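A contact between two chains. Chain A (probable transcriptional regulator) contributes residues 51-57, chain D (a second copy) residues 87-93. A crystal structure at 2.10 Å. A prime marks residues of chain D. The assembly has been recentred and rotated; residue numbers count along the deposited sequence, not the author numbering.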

# COMPACT_ATOMS: atom_id res chain seq x y z
N GLY A 51 -26.06 -0.80 -35.68
CA GLY A 51 -25.19 -0.13 -34.68
C GLY A 51 -23.73 -0.46 -34.87
O GLY A 51 -22.86 0.35 -34.50
N LEU A 52 -23.44 -1.64 -35.46
CA LEU A 52 -22.06 -2.06 -35.71
C LEU A 52 -21.75 -2.08 -37.17
O LEU A 52 -20.64 -2.38 -37.52
CB LEU A 52 -21.76 -3.40 -35.02
CG LEU A 52 -21.86 -3.45 -33.47
CD1 LEU A 52 -21.61 -4.86 -32.87
CD2 LEU A 52 -20.87 -2.49 -32.77
N ASP A 53 -22.75 -1.75 -38.02
CA ASP A 53 -22.53 -1.68 -39.44
C ASP A 53 -21.82 -2.98 -39.93
O ASP A 53 -20.74 -2.96 -40.54
CB ASP A 53 -21.65 -0.49 -39.77
CG ASP A 53 -21.50 -0.29 -41.27
OD1 ASP A 53 -22.44 -0.59 -41.98
OD2 ASP A 53 -20.46 0.19 -41.75
N ASP A 54 -22.44 -4.11 -39.59
CA ASP A 54 -21.92 -5.44 -39.96
C ASP A 54 -23.09 -6.42 -39.95
O ASP A 54 -24.06 -6.24 -39.17
CB ASP A 54 -20.77 -5.86 -39.01
CG ASP A 54 -19.95 -7.05 -39.57
OD1 ASP A 54 -19.06 -6.86 -40.43
OD2 ASP A 54 -20.25 -8.19 -39.15
N GLU A 55 -23.04 -7.41 -40.84
CA GLU A 55 -24.04 -8.51 -40.85
C GLU A 55 -24.05 -9.30 -39.57
O GLU A 55 -25.11 -9.81 -39.14
CB GLU A 55 -23.83 -9.48 -42.03
CG GLU A 55 -24.35 -8.88 -43.32
CD GLU A 55 -25.80 -8.44 -43.10
OE1 GLU A 55 -26.07 -7.23 -43.15
OE2 GLU A 55 -26.65 -9.32 -42.80
N LEU A 56 -22.86 -9.42 -38.99
CA LEU A 56 -22.61 -10.06 -37.68
C LEU A 56 -22.75 -11.62 -37.69
O LEU A 56 -21.86 -12.36 -37.20
CB LEU A 56 -23.45 -9.45 -36.57
CG LEU A 56 -23.26 -7.94 -36.24
CD1 LEU A 56 -24.19 -7.59 -35.22
CD2 LEU A 56 -21.82 -7.71 -35.75
N PHE A 57 -23.87 -12.10 -38.21
CA PHE A 57 -24.14 -13.54 -38.29
C PHE A 57 -24.78 -13.76 -39.62
O PHE A 57 -25.76 -13.07 -39.98
CB PHE A 57 -25.11 -13.98 -37.19
CG PHE A 57 -24.55 -13.90 -35.80
CD1 PHE A 57 -24.72 -12.73 -35.03
CD2 PHE A 57 -23.87 -14.97 -35.24
CE1 PHE A 57 -24.20 -12.64 -33.74
CE2 PHE A 57 -23.34 -14.90 -33.94
CZ PHE A 57 -23.52 -13.74 -33.19
N GLY D 87 -12.36 -4.01 -27.70
CA GLY D 87 -12.93 -4.83 -28.77
C GLY D 87 -13.46 -3.97 -29.89
O GLY D 87 -13.28 -4.27 -31.05
N LEU D 88 -14.09 -2.87 -29.50
CA LEU D 88 -14.71 -1.94 -30.43
C LEU D 88 -13.69 -1.11 -31.21
O LEU D 88 -14.01 -0.57 -32.31
CB LEU D 88 -15.63 -1.02 -29.67
CG LEU D 88 -16.93 -1.71 -29.33
CD1 LEU D 88 -17.93 -0.73 -28.78
CD2 LEU D 88 -17.44 -2.37 -30.59
N GLU D 89 -12.49 -1.00 -30.64
CA GLU D 89 -11.41 -0.19 -31.20
C GLU D 89 -10.74 -1.01 -32.27
O GLU D 89 -10.37 -0.47 -33.32
CB GLU D 89 -10.42 0.28 -30.12
CG GLU D 89 -10.77 1.63 -29.48
CD GLU D 89 -9.86 2.02 -28.28
OE1 GLU D 89 -10.17 3.07 -27.63
OE2 GLU D 89 -8.86 1.29 -27.98
N GLU D 90 -10.60 -2.31 -32.02
CA GLU D 90 -10.23 -3.27 -33.06
C GLU D 90 -11.22 -3.23 -34.28
O GLU D 90 -10.80 -3.41 -35.44
CB GLU D 90 -10.14 -4.68 -32.45
CG GLU D 90 -9.40 -5.76 -33.32
CD GLU D 90 -9.87 -7.21 -33.05
OE1 GLU D 90 -10.63 -7.43 -32.07
OE2 GLU D 90 -9.49 -8.12 -33.82
N TRP D 91 -12.50 -2.92 -34.00
CA TRP D 91 -13.62 -2.97 -34.99
C TRP D 91 -13.36 -2.52 -36.44
O TRP D 91 -13.45 -3.31 -37.37
CB TRP D 91 -14.87 -2.27 -34.42
CG TRP D 91 -16.16 -2.74 -35.03
CD1 TRP D 91 -17.03 -2.00 -35.76
CD2 TRP D 91 -16.71 -4.07 -34.96
NE1 TRP D 91 -18.10 -2.78 -36.16
CE2 TRP D 91 -17.93 -4.05 -35.68
CE3 TRP D 91 -16.30 -5.26 -34.37
CZ2 TRP D 91 -18.74 -5.19 -35.83
CZ3 TRP D 91 -17.11 -6.39 -34.50
CH2 TRP D 91 -18.31 -6.34 -35.24
N ARG D 92 -13.05 -1.25 -36.63
CA ARG D 92 -12.87 -0.68 -37.97
C ARG D 92 -11.41 -0.17 -38.11
O ARG D 92 -10.76 0.08 -37.08
CB ARG D 92 -13.90 0.44 -38.20
CG ARG D 92 -15.11 -0.02 -39.01
CD ARG D 92 -16.48 0.41 -38.42
NE ARG D 92 -17.43 0.60 -39.52
CZ ARG D 92 -18.47 1.44 -39.52
NH1 ARG D 92 -18.78 2.17 -38.44
NH2 ARG D 92 -19.21 1.54 -40.61
N PRO D 93 -10.88 -0.04 -39.36
CA PRO D 93 -9.46 0.39 -39.47
C PRO D 93 -9.34 1.81 -38.93
O PRO D 93 -10.30 2.58 -39.05
CB PRO D 93 -9.19 0.37 -40.97
CG PRO D 93 -10.56 0.49 -41.64
CD PRO D 93 -11.50 -0.23 -40.69

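The chain A stretch enters as the last part of a helix, and Asp53 is the first residue to abandon helical angles; its positive phi (50°) turns the backbone into a loop. Leu56 also has positive phi (72°), and around it the chain turns so tightly that Phe57 N hydrogen-bonds to Glu55 O at 2.8 Å. In chain D the stretch begins in a helix, and Arg92′ is extended. The backbones keep their distance: the nearest pair of CA atoms, those of Leu52 and Trp91′, lie 8.5 Å apart, and every close approach between them involves at least one side chain.

Trp91′ does most of this. Trp91′ NE1 donates a hydrogen bond to Leu52 O at 2.9 Å, with an N-H...O angle of 161°. A carbonyl near the end of a helix often lacks the usual amide partner further along the chain, and an indole suits it, offering one directional N-H on an otherwise apolar ring. The acceptor lies near the ring plane, at the edge, as that N-H requires. The same ring packs against carbon: Leu52 CB is 3.6 Å from Trp91′ CZ2, and Leu56 CD2 approaches CH2 of Trp91′ at the edge, at 3.8 Å. Asp54 CB also comes within 3.8 Å of Trp91′ CZ2, while its carboxylate also bonds elsewhere in the structure and, within the loop, Asp54 OD2 accepts a hydrogen bond from Leu56 N at 2.9 Å.

Leucine suits position 52 because its branched end extends the apolar patch beyond the indole, Leu52 CD2 meeting Leu88′ CD2 at 4.1 Å. Both Asp53 and Arg92′ are exposed, and here opposite charges pair: Asp53 OD2 and Arg92′ NH2 form a salt bridge, although their modelled separation of 2.2 Å is too short to be taken literally. Asp53 CB lies over one face of the guanidinium.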